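Local coordinates for mandelate racemase/muconate lactonizing enzyme-like protein (Roseovarius sp. TM1035, PDB 3RCY), which probably catalyses a magnesium-dependent isomerisation or related reaction of the enolase superfamily, beginning with removal of a proton beside a substrate carboxylate, at residues Ile25-Thr30 against Gly39-Ala44; Leu7-Thr12 against Val54-Phe59; Val317-Asn322 against Gly349-Glu354; Pro113-Leu118 against Phe325-Pro330. All blocks are in the same frame, centred on the assembly; numbering follows the deposited sequence.

The four contacts show chemistry following place in a two-domain enolase-superfamily fold. Contacts 1 and 2 share one three-stranded sheet: contact 1 pairs two of its strands by backbone hydrogen bonds, whereas contact 2 lays helix 48-63 against it through apolar side chains. Contacts 3 and 4 use successive parts of helix 316-327 without hydrogen bonds across their segments: contact 3 sets an indole against aliphatic side chains and a carbonyl, contact 4 closely packs near-backbone atoms against the loop after helix 89-110. Contacts 1, 3 and 4 are buried; contact 2 is partly so, and its helix meets a second subunit. Contacts 1 and 3 touch through Glu40 and the first turn of helix 316-327.

Contact 1: Ile25-Thr30 against Gly39-Ala44; sequences ILVKLT and GECYAA
The carboxylate of Glu40 carries the methyl CD2 of Leu26 over one face, 4.0 Å from OE1 of Glu40, while its two oxygens are held by polar partners. OE1 accepts from the backbone N of Glu318 and OE2 from that of Gly315, so both oxygens are bonded to backbone N-H groups at and just before the first turn of helix 316-327. The side chain gets there because CG stands anti to the backbone N (chi1 179°) and the rest runs out extended. OE2 also accepts a hydrogen bond from a water, 2.9 Å away, which donates another to O of Cys41 and accepts from N of Ile25; the water thus links the two backbones beside Ile25 and Cys41.

This beta hairpin, strands 24-31 and 36-41, belongs to the N-terminal capping domain of the enolase superfamily. Val27 and Gly39 form a hydrogen-bonded antiparallel pair: Gly39 N reaches Val27 O at 2.9 Å in the carbonyl plane, and Val27 N returns a bond of 3.0 Å to Gly39 O from well above that carbonyl's plane. Cys41 N donates to Ile25 O. On the face opposite Glu40 and Leu26, Val27 CG1 lies 4.0 Å from Cys41 SG and Ile25 CG2 packs on Cys41 CB. Helix 48-63 covers this side, Ile55 touching both Ile25 and Cys41.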
loop_
_atom_site.group_PDB
_atom_site.type_symbol
_atom_site.label_atom_id
_atom_site.label_comp_id
_atom_site.label_asym_id
_atom_site.label_seq_id
_atom_site.Cartn_x
_atom_site.Cartn_y
_atom_site.Cartn_z
ATOM N N ILE A 25 -44.055 -6.670 -0.858
ATOM C CA ILE A 25 -44.590 -5.321 -1.020
ATOM C C ILE A 25 -44.626 -4.992 -2.503
ATOM O O ILE A 25 -43.597 -4.696 -3.111
ATOM C CB ILE A 25 -43.767 -4.257 -0.242
ATOM C CG1 ILE A 25 -43.732 -4.595 1.257
ATOM C CG2 ILE A 25 -44.366 -2.859 -0.459
ATOM C CD1 ILE A 25 -42.649 -3.838 2.047
ATOM N N LEU A 26 -45.822 -5.061 -3.077
ATOM C CA LEU A 26 -46.015 -4.770 -4.492
ATOM C C LEU A 26 -46.467 -3.330 -4.673
ATOM O O LEU A 26 -47.253 -2.811 -3.870
ATOM C CB LEU A 26 -47.052 -5.726 -5.101
ATOM C CG LEU A 26 -46.867 -7.230 -4.831
ATOM C CD1 LEU A 26 -48.010 -8.008 -5.463
ATOM C CD2 LEU A 26 -45.512 -7.739 -5.340
ATOM N N VAL A 27 -45.960 -2.682 -5.718
ATOM C CA VAL A 27 -46.428 -1.345 -6.090
ATOM C C VAL A 27 -46.961 -1.360 -7.519
ATOM O O VAL A 27 -46.386 -1.993 -8.405
ATOM C CB VAL A 27 -45.333 -0.247 -5.903
ATOM C CG1 VAL A 27 -44.957 -0.120 -4.435
ATOM C CG2 VAL A 27 -44.077 -0.537 -6.765
ATOM N N LYS A 28 -48.071 -0.671 -7.731
ATOM C CA LYS A 28 -48.672 -0.577 -9.045
ATOM C C LYS A 28 -48.764 0.908 -9.377
ATOM O O LYS A 28 -49.395 1.678 -8.650
ATOM C CB LYS A 28 -50.057 -1.238 -9.026
ATOM C CG LYS A 28 -50.890 -1.108 -10.304
ATOM C CD LYS A 28 -52.374 -1.328 -9.950
ATOM C CE LYS A 28 -53.301 -1.241 -11.140
ATOM N NZ LYS A 28 -54.679 -1.660 -10.718
ATOM N N LEU A 29 -48.101 1.306 -10.457
ATOM C CA LEU A 29 -48.140 2.685 -10.917
ATOM C C LEU A 29 -48.995 2.791 -12.168
ATOM O O LEU A 29 -49.010 1.882 -12.997
ATOM C CB LEU A 29 -46.728 3.215 -11.208
ATOM C CG LEU A 29 -45.742 3.316 -10.042
ATOM C CD1 LEU A 29 -44.438 3.949 -10.502
ATOM C CD2 LEU A 29 -46.339 4.110 -8.893
ATOM N N THR A 30 -49.706 3.904 -12.291
ATOM C CA THR A 30 -50.498 4.180 -13.477
ATOM C C THR A 30 -50.127 5.562 -14.000
ATOM O O THR A 30 -50.002 6.516 -13.217
ATOM C CB THR A 30 -52.019 4.126 -13.180
ATOM O OG1 THR A 30 -52.331 2.918 -12.473
ATOM C CG2 THR A 30 -52.841 4.179 -14.481
ATOM N N GLY A 39 -44.110 -3.164 -9.715
ATOM C CA GLY A 39 -42.792 -3.222 -9.110
ATOM C C GLY A 39 -42.887 -3.901 -7.764
ATOM O O GLY A 39 -43.986 -4.245 -7.301
ATOM N N GLU A 40 -41.739 -4.106 -7.131
ATOM C CA GLU A 40 -41.708 -4.761 -5.828
ATOM C C GLU A 40 -40.618 -4.142 -4.956
ATOM O O GLU A 40 -39.477 -3.995 -5.398
ATOM C CB GLU A 40 -41.503 -6.270 -5.998
ATOM C CG GLU A 40 -41.429 -7.034 -4.683
ATOM C CD GLU A 40 -41.609 -8.536 -4.839
ATOM O OE1 GLU A 40 -41.824 -9.030 -5.976
ATOM O OE2 GLU A 40 -41.527 -9.222 -3.795
ATOM N N CYS A 41 -40.987 -3.735 -3.743
ATOM C CA CYS A 41 -40.024 -3.161 -2.800
ATOM C C CYS A 41 -39.474 -4.230 -1.868
ATOM O O CYS A 41 -40.197 -5.130 -1.442
ATOM C CB CYS A 41 -40.660 -2.042 -1.971
ATOM S SG CYS A 41 -41.276 -0.663 -2.951
ATOM N N TYR A 42 -38.190 -4.116 -1.555
ATOM C CA TYR A 42 -37.525 -5.031 -0.648
ATOM C C TYR A 42 -36.938 -4.194 0.487
ATOM O O TYR A 42 -35.860 -3.595 0.351
ATOM C CB TYR A 42 -36.448 -5.826 -1.399
ATOM C CG TYR A 42 -35.964 -7.068 -0.674
ATOM C CD1 TYR A 42 -36.788 -8.189 -0.541
ATOM C CD2 TYR A 42 -34.681 -7.125 -0.135
ATOM C CE1 TYR A 42 -36.351 -9.334 0.122
ATOM C CE2 TYR A 42 -34.228 -8.265 0.531
ATOM C CZ TYR A 42 -35.069 -9.365 0.649
ATOM O OH TYR A 42 -34.633 -10.493 1.307
ATOM N N ALA A 43 -37.682 -4.121 1.589
ATOM C CA ALA A 43 -37.340 -3.265 2.718
ATOM C C ALA A 43 -38.131 -3.700 3.952
ATOM O O ALA A 43 -39.365 -3.651 3.951
ATOM C CB ALA A 43 -37.646 -1.811 2.381
ATOM N N ALA A 44 -37.425 -4.139 4.991
ATOM C CA ALA A 44 -38.089 -4.616 6.209
ATOM C C ALA A 44 -37.409 -4.177 7.502
ATOM O O ALA A 44 -37.554 -4.840 8.524
ATOM C CB ALA A 44 -38.237 -6.126 6.183
HETATM O O HOH W 1 -41.351 -7.546 -1.400
#

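Contact 2: Leu7-Thr12 against Val54-Phe59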
loop_
_atom_site.group_PDB
_atom_site.type_symbol
_atom_site.label_atom_id
_atom_site.label_comp_id
_atom_site.label_asym_id
_atom_site.label_seq_id
_atom_site.Cartn_x
_atom_site.Cartn_y
_atom_site.Cartn_z
ATOM N N LEU A 7 -50.547 5.709 -7.620
ATOM C CA LEU A 7 -49.860 4.649 -6.900
ATOM C C LEU A 7 -50.839 3.804 -6.086
ATOM O O LEU A 7 -51.664 4.332 -5.340
ATOM C CB LEU A 7 -48.792 5.237 -5.966
ATOM C CG LEU A 7 -48.205 4.337 -4.867
ATOM C CD1 LEU A 7 -47.369 3.166 -5.426
ATOM C CD2 LEU A 7 -47.380 5.174 -3.901
ATOM N N ASP A 8 -50.728 2.491 -6.239
ATOM C CA ASP A 8 -51.390 1.550 -5.354
ATOM C C ASP A 8 -50.331 0.649 -4.739
ATOM O O ASP A 8 -49.420 0.186 -5.434
ATOM C CB ASP A 8 -52.401 0.712 -6.128
ATOM C CG ASP A 8 -53.521 1.546 -6.692
ATOM O OD1 ASP A 8 -54.412 1.926 -5.921
ATOM O OD2 ASP A 8 -53.507 1.839 -7.904
ATOM N N ILE A 9 -50.442 0.420 -3.436
ATOM C CA ILE A 9 -49.533 -0.486 -2.742
ATOM C C ILE A 9 -50.331 -1.686 -2.253
ATOM O O ILE A 9 -51.385 -1.528 -1.626
ATOM C CB ILE A 9 -48.836 0.196 -1.535
ATOM C CG1 ILE A 9 -48.106 1.482 -1.973
ATOM C CG2 ILE A 9 -47.876 -0.799 -0.844
ATOM C CD1 ILE A 9 -47.745 2.437 -0.794
ATOM N N ILE A 10 -49.830 -2.881 -2.544
ATOM C CA ILE A 10 -50.466 -4.104 -2.078
ATOM C C ILE A 10 -49.448 -4.949 -1.334
ATOM O O ILE A 10 -48.432 -5.356 -1.900
ATOM C CB ILE A 10 -51.075 -4.926 -3.246
ATOM C CG1 ILE A 10 -52.174 -4.130 -3.959
ATOM C CG2 ILE A 10 -51.639 -6.257 -2.727
ATOM C CD1 ILE A 10 -52.458 -4.636 -5.371
ATOM N N VAL A 11 -49.716 -5.189 -0.057
ATOM C CA VAL A 11 -48.894 -6.096 0.730
ATOM C C VAL A 11 -49.571 -7.459 0.753
ATOM O O VAL A 11 -50.720 -7.580 1.178
ATOM C CB VAL A 11 -48.665 -5.565 2.158
ATOM C CG1 VAL A 11 -47.806 -6.541 2.968
ATOM C CG2 VAL A 11 -48.005 -4.183 2.099
ATOM N N THR A 12 -48.855 -8.474 0.277
ATOM C CA THR A 12 -49.424 -9.802 0.131
ATOM C C THR A 12 -48.588 -10.862 0.837
ATOM O O THR A 12 -47.349 -10.831 0.792
ATOM C CB THR A 12 -49.709 -10.149 -1.372
ATOM O OG1 THR A 12 -50.394 -11.399 -1.457
ATOM C CG2 THR A 12 -48.430 -10.193 -2.212
ATOM N N VAL A 54 -43.717 5.423 3.853
ATOM C CA VAL A 54 -42.440 5.782 3.213
ATOM C C VAL A 54 -42.589 5.801 1.689
ATOM O O VAL A 54 -42.183 6.769 1.027
ATOM C CB VAL A 54 -41.293 4.818 3.641
ATOM C CG1 VAL A 54 -40.029 5.016 2.768
ATOM C CG2 VAL A 54 -40.961 5.009 5.123
ATOM N N ILE A 55 -43.178 4.730 1.145
ATOM C CA ILE A 55 -43.383 4.593 -0.304
ATOM C C ILE A 55 -44.252 5.732 -0.849
ATOM O O ILE A 55 -43.889 6.380 -1.832
ATOM C CB ILE A 55 -43.982 3.206 -0.655
ATOM C CG1 ILE A 55 -42.950 2.105 -0.374
ATOM C CG2 ILE A 55 -44.428 3.145 -2.111
ATOM C CD1 ILE A 55 -43.551 0.705 -0.258
ATOM N N GLU A 56 -45.379 5.989 -0.185
ATOM C CA GLU A 56 -46.274 7.083 -0.566
ATOM C C GLU A 56 -45.551 8.436 -0.579
ATOM O O GLU A 56 -45.736 9.230 -1.501
ATOM C CB GLU A 56 -47.519 7.124 0.349
ATOM C CG GLU A 56 -48.533 6.012 0.063
ATOM C CD GLU A 56 -49.650 5.916 1.106
ATOM O OE1 GLU A 56 -49.634 6.702 2.083
ATOM O OE2 GLU A 56 -50.546 5.052 0.951
ATOM N N ASP A 57 -44.713 8.677 0.431
ATOM C CA ASP A 57 -43.919 9.907 0.510
ATOM C C ASP A 57 -42.961 10.032 -0.676
ATOM O O ASP A 57 -42.985 11.032 -1.395
ATOM C CB ASP A 57 -43.134 9.965 1.825
ATOM C CG ASP A 57 -42.397 11.281 2.010
ATOM O OD1 ASP A 57 -41.440 11.549 1.255
ATOM O OD2 ASP A 57 -42.766 12.051 2.922
ATOM N N VAL A 58 -42.122 9.014 -0.862
ATOM C CA VAL A 58 -41.154 8.979 -1.962
ATOM C C VAL A 58 -41.830 9.229 -3.318
ATOM O O VAL A 58 -41.376 10.066 -4.114
ATOM C CB VAL A 58 -40.387 7.623 -1.978
ATOM C CG1 VAL A 58 -39.567 7.469 -3.267
ATOM C CG2 VAL A 58 -39.471 7.516 -0.736
ATOM N N PHE A 59 -42.907 8.491 -3.586
ATOM C CA PHE A 59 -43.639 8.672 -4.832
ATOM C C PHE A 59 -44.206 10.085 -4.983
ATOM O O PHE A 59 -43.977 10.729 -6.002
ATOM C CB PHE A 59 -44.755 7.636 -4.999
ATOM C CG PHE A 59 -45.576 7.839 -6.246
ATOM C CD1 PHE A 59 -45.062 7.504 -7.497
ATOM C CD2 PHE A 59 -46.860 8.384 -6.173
ATOM C CE1 PHE A 59 -45.813 7.695 -8.661
ATOM C CE2 PHE A 59 -47.622 8.582 -7.333
ATOM C CZ PHE A 59 -47.087 8.229 -8.581
#
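Leu7 and Phe59 run past one another in opposite senses, the leucine lying across one face of the ring. Its CB sits 4.0 Å from the centroid of the Phe59 ring and 24° off the ring normal, displaced toward CD2 and CE2, a CH-pi contact. Further along, Leu7 CD2 reaches back toward the root of the phenylalanine, 3.8 Å from Phe59 CB, and meets Ile55 CG2.

Ile9 comes in at a slant to both of its partners. CD1, at the end of its longer branch, is 3.6 Å from Ile55 CG2 and 3.8 Å from Glu56 CG, settling between adjacent residues of the helix. Ile55 offers CG2 to both strand residues, since that methyl stands anti to its backbone N.

Strand 4-12 is outermost in the sheet within the chain, and 54-59 runs nearly antiparallel to 7-12 (160°). Leu29 of the middle strand continues the apolar surface under Phe59, and the helix meets Val46 of a second subunit through Val54 and Val58. No hydrogen bond joins 7-12 to 54-59, though Ile9 O makes a weak one with Arg52 NH1 of the same helix; the fit probably rests mainly on shape and on partly shielding methyls and one ring face from water.

Contact 3: Val317-Asn322 against Gly349-Glu354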
loop_
_atom_site.group_PDB
_atom_site.type_symbol
_atom_site.label_atom_id
_atom_site.label_comp_id
_atom_site.label_asym_id
_atom_site.label_seq_id
_atom_site.Cartn_x
_atom_site.Cartn_y
_atom_site.Cartn_z
ATOM N N VAL A 317 -42.485 -10.567 -8.961
ATOM C CA VAL A 317 -42.361 -9.265 -9.618
ATOM C C VAL A 317 -40.910 -8.798 -9.552
ATOM O O VAL A 317 -40.332 -8.415 -10.570
ATOM C CB VAL A 317 -43.323 -8.191 -9.014
ATOM C CG1 VAL A 317 -43.026 -6.810 -9.595
ATOM C CG2 VAL A 317 -44.783 -8.565 -9.285
ATOM N N GLU A 318 -40.309 -8.845 -8.363
ATOM C CA GLU A 318 -38.882 -8.554 -8.267
ATOM C C GLU A 318 -38.080 -9.537 -9.123
ATOM O O GLU A 318 -37.101 -9.159 -9.754
ATOM C CB GLU A 318 -38.380 -8.581 -6.823
ATOM C CG GLU A 318 -37.000 -7.946 -6.706
ATOM C CD GLU A 318 -36.262 -8.316 -5.438
ATOM O OE1 GLU A 318 -36.239 -9.516 -5.070
ATOM O OE2 GLU A 318 -35.677 -7.404 -4.823
ATOM N N TRP A 319 -38.520 -10.793 -9.161
ATOM C CA TRP A 319 -37.849 -11.802 -9.974
ATOM C C TRP A 319 -37.901 -11.469 -11.466
ATOM O O TRP A 319 -36.935 -11.704 -12.178
ATOM C CB TRP A 319 -38.445 -13.182 -9.715
ATOM C CG TRP A 319 -37.710 -14.291 -10.390
ATOM C CD1 TRP A 319 -36.392 -14.641 -10.220
ATOM C CD2 TRP A 319 -38.247 -15.210 -11.341
ATOM N NE1 TRP A 319 -36.084 -15.721 -11.010
ATOM C CE2 TRP A 319 -37.202 -16.095 -11.706
ATOM C CE3 TRP A 319 -39.511 -15.375 -11.925
ATOM C CZ2 TRP A 319 -37.387 -17.130 -12.626
ATOM C CZ3 TRP A 319 -39.690 -16.406 -12.848
ATOM C CH2 TRP A 319 -38.635 -17.269 -13.183
ATOM N N ALA A 320 -39.030 -10.935 -11.935
ATOM C CA ALA A 320 -39.140 -10.503 -13.334
ATOM C C ALA A 320 -38.131 -9.396 -13.654
ATOM O O ALA A 320 -37.502 -9.416 -14.717
ATOM C CB ALA A 320 -40.559 -10.054 -13.669
ATOM N N ALA A 321 -37.970 -8.451 -12.731
ATOM C CA ALA A 321 -36.942 -7.417 -12.865
ATOM C C ALA A 321 -35.559 -8.052 -12.997
ATOM O O ALA A 321 -34.792 -7.700 -13.902
ATOM C CB ALA A 321 -36.990 -6.413 -11.695
ATOM N N ASN A 322 -35.266 -9.015 -12.122
ATOM C CA ASN A 322 -34.004 -9.769 -12.170
ATOM C C ASN A 322 -33.731 -10.397 -13.540
ATOM O O ASN A 322 -32.596 -10.399 -14.022
ATOM C CB ASN A 322 -33.991 -10.871 -11.107
ATOM C CG ASN A 322 -33.988 -10.331 -9.686
ATOM O OD1 ASN A 322 -33.840 -9.134 -9.456
ATOM N ND2 ASN A 322 -34.143 -11.227 -8.723
ATOM N N GLY A 349 -48.009 -17.532 -14.455
ATOM C CA GLY A 349 -47.055 -18.359 -15.204
ATOM C C GLY A 349 -46.309 -17.670 -16.336
ATOM O O GLY A 349 -45.818 -18.338 -17.251
ATOM N N SER A 350 -46.205 -16.343 -16.253
ATOM C CA SER A 350 -45.666 -15.498 -17.325
ATOM C C SER A 350 -44.195 -15.762 -17.620
ATOM O O SER A 350 -43.776 -15.686 -18.771
ATOM C CB SER A 350 -45.838 -14.013 -16.972
ATOM O OG SER A 350 -47.192 -13.625 -17.079
ATOM N N ILE A 351 -43.423 -16.043 -16.570
ATOM C CA ILE A 351 -41.999 -16.363 -16.678
ATOM C C ILE A 351 -41.735 -17.568 -15.779
ATOM O O ILE A 351 -42.173 -17.582 -14.637
ATOM C CB ILE A 351 -41.100 -15.179 -16.221
ATOM C CG1 ILE A 351 -41.466 -13.884 -16.964
ATOM C CG2 ILE A 351 -39.619 -15.502 -16.430
ATOM C CD1 ILE A 351 -40.836 -12.631 -16.354
ATOM N N ARG A 352 -41.016 -18.570 -16.293
ATOM C CA ARG A 352 -40.768 -19.808 -15.545
ATOM C C ARG A 352 -39.350 -20.333 -15.727
ATOM O O ARG A 352 -38.724 -20.109 -16.771
ATOM C CB ARG A 352 -41.763 -20.901 -15.960
ATOM C CG ARG A 352 -43.167 -20.710 -15.413
ATOM C CD ARG A 352 -44.154 -21.621 -16.092
ATOM N NE ARG A 352 -45.480 -21.463 -15.516
ATOM C CZ ARG A 352 -46.612 -21.822 -16.110
ATOM N NH1 ARG A 352 -46.602 -22.354 -17.327
ATOM N NH2 ARG A 352 -47.762 -21.628 -15.482
ATOM N N VAL A 353 -38.852 -21.031 -14.707
ATOM C CA VAL A 353 -37.629 -21.819 -14.845
ATOM C C VAL A 353 -37.997 -23.112 -15.573
ATOM O O VAL A 353 -38.885 -23.840 -15.139
ATOM C CB VAL A 353 -36.975 -22.150 -13.471
ATOM C CG1 VAL A 353 -35.738 -23.037 -13.654
ATOM C CG2 VAL A 353 -36.606 -20.878 -12.726
ATOM N N GLU A 354 -37.325 -23.387 -16.683
ATOM C CA GLU A 354 -37.557 -24.623 -17.425
ATOM C C GLU A 354 -36.231 -25.350 -17.654
ATOM O O GLU A 354 -35.311 -24.804 -18.267
ATOM C CB GLU A 354 -38.309 -24.326 -18.736
ATOM C CG GLU A 354 -39.709 -23.756 -18.481
ATOM C CD GLU A 354 -40.476 -23.380 -19.739
ATOM O OE1 GLU A 354 -39.847 -23.116 -20.793
ATOM O OE2 GLU A 354 -41.728 -23.334 -19.652
#
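Trp319 meets Ile351 and Val353 with the far end of its indole, and following it outward shows how a long aromatic side chain bridges a helix and a loop. CB leaves the helix with CG anti to the backbone N (chi1 -173°), which carries the ring across to the facing chain. The pyrrole part comes next, where NE1 makes a weak hydrogen bond to OG of Ser337. Beyond it, CZ2 meets the CG2 methyl of Val353 at 3.8 Å, the two side chains crossing at about a right angle. CH2, farther round the benzene part, lies 3.8 Å from Ile351 CG2. CZ3 approaches the same methyl to 3.7 Å and has Ile351 O at 3.3 Å, the carbonyl oxygen standing at the ring's edge and in its plane, an approach that may be mildly favourable, though it is no hydrogen bond. With an alanine at Trp319, Ile351 and Val353 would probably face a gap and Ser337 OG would lose its weak indole partner. The other branch of Ile351 turns to the helix itself, its CD1 lying 3.7 Å from Ala320 CB.

The setting is the barrel domain, a modified TIM barrel in this superfamily. Helix 316-327 supplies the indole, Ile351 and Arg352 pass its rim before the short, weakly bonded strand 353-354, and the antiparallel partner 357-358 closes the cluster through Ile358, which touches Trp319, Ile351 and Val353 alike.

Contact 4: Pro113-Leu118 against Phe325-Pro330; sequences PVWALL and FAASIP
Trp115 and Leu118 pack on Ala327 and Ser328 where the loop after helix 89-110 meets the end of helix 316-327, a join between the N-terminal part of the chain and the barrel domain of an enolase-superfamily fold. The close part is small and almost all made by atoms near the backbone. CB of Trp115 lies 3.7 Å from CB of Ala327, and CA of Trp115 is 5.4 Å from CA of Ser328. Alongside, Leu118 O and Leu118 CB crowd the serine, with O 3.6 Å from Ser328 CB and CB 3.6 Å from Ser328 OG.

Away from this core the packing loosens. Leu118 CD1 comes no nearer than 4.3 Å to CA of Phe325, whose CB is directed away from 113-118. The indole of Trp115 also leads off, swung there by a chi1 of 59°; Pro113 CG and Ala116 CB share one of its faces, and NE1 is bonded to O of Pro361. Leu117, partly exposed, has its CB directed away from 325-330 and touches Arg110 of a third subunit.

Lys295 spans the join by donating from NZ to both Leu118 O and Ser328 OG. Replacing Ser328 with an alanine would probably cost Lys295 one of these partners and Phe325 O one of its donors. At that carbonyl, Ser328 N and Ser328 OG arrive from the same face of its plane, OG at 2.8 Å from Phe325 O.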
loop_
_atom_site.group_PDB
_atom_site.type_symbol
_atom_site.label_atom_id
_atom_site.label_comp_id
_atom_site.label_asym_id
_atom_site.label_seq_id
_atom_site.Cartn_x
_atom_site.Cartn_y
_atom_site.Cartn_z
ATOM N N PRO A 113 -39.914 -5.601 -24.620
ATOM C CA PRO A 113 -39.536 -6.087 -23.292
ATOM C C PRO A 113 -38.509 -5.161 -22.658
ATOM O O PRO A 113 -37.770 -4.472 -23.372
ATOM C CB PRO A 113 -38.914 -7.458 -23.567
ATOM C CG PRO A 113 -38.678 -7.519 -25.027
ATOM C CD PRO A 113 -39.582 -6.557 -25.694
ATOM N N VAL A 114 -38.470 -5.132 -21.331
ATOM C CA VAL A 114 -37.516 -4.286 -20.613
ATOM C C VAL A 114 -36.059 -4.529 -21.060
ATOM O O VAL A 114 -35.326 -3.569 -21.313
ATOM C CB VAL A 114 -37.695 -4.419 -19.074
ATOM C CG1 VAL A 114 -36.548 -3.744 -18.305
ATOM C CG2 VAL A 114 -39.040 -3.824 -18.648
ATOM N N TRP A 115 -35.647 -5.791 -21.180
ATOM C CA TRP A 115 -34.259 -6.101 -21.590
ATOM C C TRP A 115 -33.857 -5.436 -22.911
ATOM O O TRP A 115 -32.688 -5.068 -23.094
ATOM C CB TRP A 115 -33.970 -7.621 -21.631
ATOM C CG TRP A 115 -34.841 -8.429 -22.559
ATOM C CD1 TRP A 115 -35.890 -9.227 -22.202
ATOM C CD2 TRP A 115 -34.724 -8.541 -23.989
ATOM N NE1 TRP A 115 -36.440 -9.816 -23.314
ATOM C CE2 TRP A 115 -35.746 -9.412 -24.424
ATOM C CE3 TRP A 115 -33.858 -7.988 -24.943
ATOM C CZ2 TRP A 115 -35.939 -9.734 -25.774
ATOM C CZ3 TRP A 115 -34.049 -8.302 -26.283
ATOM C CH2 TRP A 115 -35.084 -9.174 -26.685
ATOM N N ALA A 116 -34.819 -5.284 -23.828
ATOM C CA ALA A 116 -34.550 -4.658 -25.123
ATOM C C ALA A 116 -34.181 -3.179 -24.968
ATOM O O ALA A 116 -33.512 -2.616 -25.836
ATOM C CB ALA A 116 -35.741 -4.833 -26.091
ATOM N N LEU A 117 -34.601 -2.572 -23.852
ATOM C CA LEU A 117 -34.290 -1.170 -23.549
ATOM C C LEU A 117 -32.968 -1.004 -22.791
ATOM O O LEU A 117 -32.500 0.116 -22.581
ATOM C CB LEU A 117 -35.437 -0.512 -22.747
ATOM C CG LEU A 117 -36.874 -0.663 -23.277
ATOM C CD1 LEU A 117 -37.887 0.017 -22.351
ATOM C CD2 LEU A 117 -37.030 -0.153 -24.729
ATOM N N LEU A 118 -32.376 -2.118 -22.384
ATOM C CA LEU A 118 -31.196 -2.100 -21.516
ATOM C C LEU A 118 -29.912 -2.511 -22.240
ATOM O O LEU A 118 -29.008 -3.078 -21.626
ATOM C CB LEU A 118 -31.424 -3.013 -20.297
ATOM C CG LEU A 118 -32.613 -2.736 -19.375
ATOM C CD1 LEU A 118 -32.745 -3.862 -18.341
ATOM C CD2 LEU A 118 -32.487 -1.362 -18.683
ATOM N N PHE A 325 -32.989 -7.688 -16.279
ATOM C CA PHE A 325 -31.654 -7.212 -15.942
ATOM C C PHE A 325 -30.609 -8.225 -16.420
ATOM O O PHE A 325 -29.697 -7.877 -17.180
ATOM C CB PHE A 325 -31.555 -6.983 -14.426
ATOM C CG PHE A 325 -30.155 -6.728 -13.922
ATOM C CD1 PHE A 325 -29.469 -5.567 -14.271
ATOM C CD2 PHE A 325 -29.541 -7.635 -13.068
ATOM C CE1 PHE A 325 -28.178 -5.328 -13.798
ATOM C CE2 PHE A 325 -28.247 -7.402 -12.579
ATOM C CZ PHE A 325 -27.567 -6.240 -12.956
ATOM N N ALA A 326 -30.769 -9.477 -15.991
ATOM C CA ALA A 326 -29.854 -10.571 -16.342
ATOM C C ALA A 326 -29.756 -10.816 -17.849
ATOM O O ALA A 326 -28.675 -11.114 -18.357
ATOM C CB ALA A 326 -30.278 -11.845 -15.643
ATOM N N ALA A 327 -30.885 -10.702 -18.556
ATOM C CA ALA A 327 -30.917 -10.919 -20.012
ATOM C C ALA A 327 -30.007 -9.941 -20.770
ATOM O O ALA A 327 -29.520 -10.262 -21.864
ATOM C CB ALA A 327 -32.331 -10.805 -20.530
ATOM N N SER A 328 -29.761 -8.778 -20.162
ATOM C CA SER A 328 -29.104 -7.648 -20.833
ATOM C C SER A 328 -27.624 -7.456 -20.496
ATOM O O SER A 328 -26.973 -6.573 -21.069
ATOM C CB SER A 328 -29.854 -6.353 -20.508
ATOM O OG SER A 328 -29.567 -5.931 -19.177
ATOM N N ILE A 329 -27.087 -8.251 -19.571
ATOM C CA ILE A 329 -25.688 -8.068 -19.158
ATOM C C ILE A 329 -24.776 -9.210 -19.614
ATOM O O ILE A 329 -25.176 -10.374 -19.594
ATOM C CB ILE A 329 -25.552 -7.835 -17.631
ATOM C CG1 ILE A 329 -26.028 -9.071 -16.845
ATOM C CG2 ILE A 329 -26.308 -6.538 -17.218
ATOM C CD1 ILE A 329 -25.676 -9.047 -15.368
ATOM N N PRO A 330 -23.548 -8.877 -20.044
ATOM C CA PRO A 330 -22.637 -9.942 -20.450
ATOM C C PRO A 330 -22.071 -10.711 -19.260
ATOM O O PRO A 330 -21.730 -11.882 -19.401
ATOM C CB PRO A 330 -21.524 -9.194 -21.211
ATOM C CG PRO A 330 -21.561 -7.810 -20.695
ATOM C CD PRO A 330 -22.999 -7.531 -20.321
#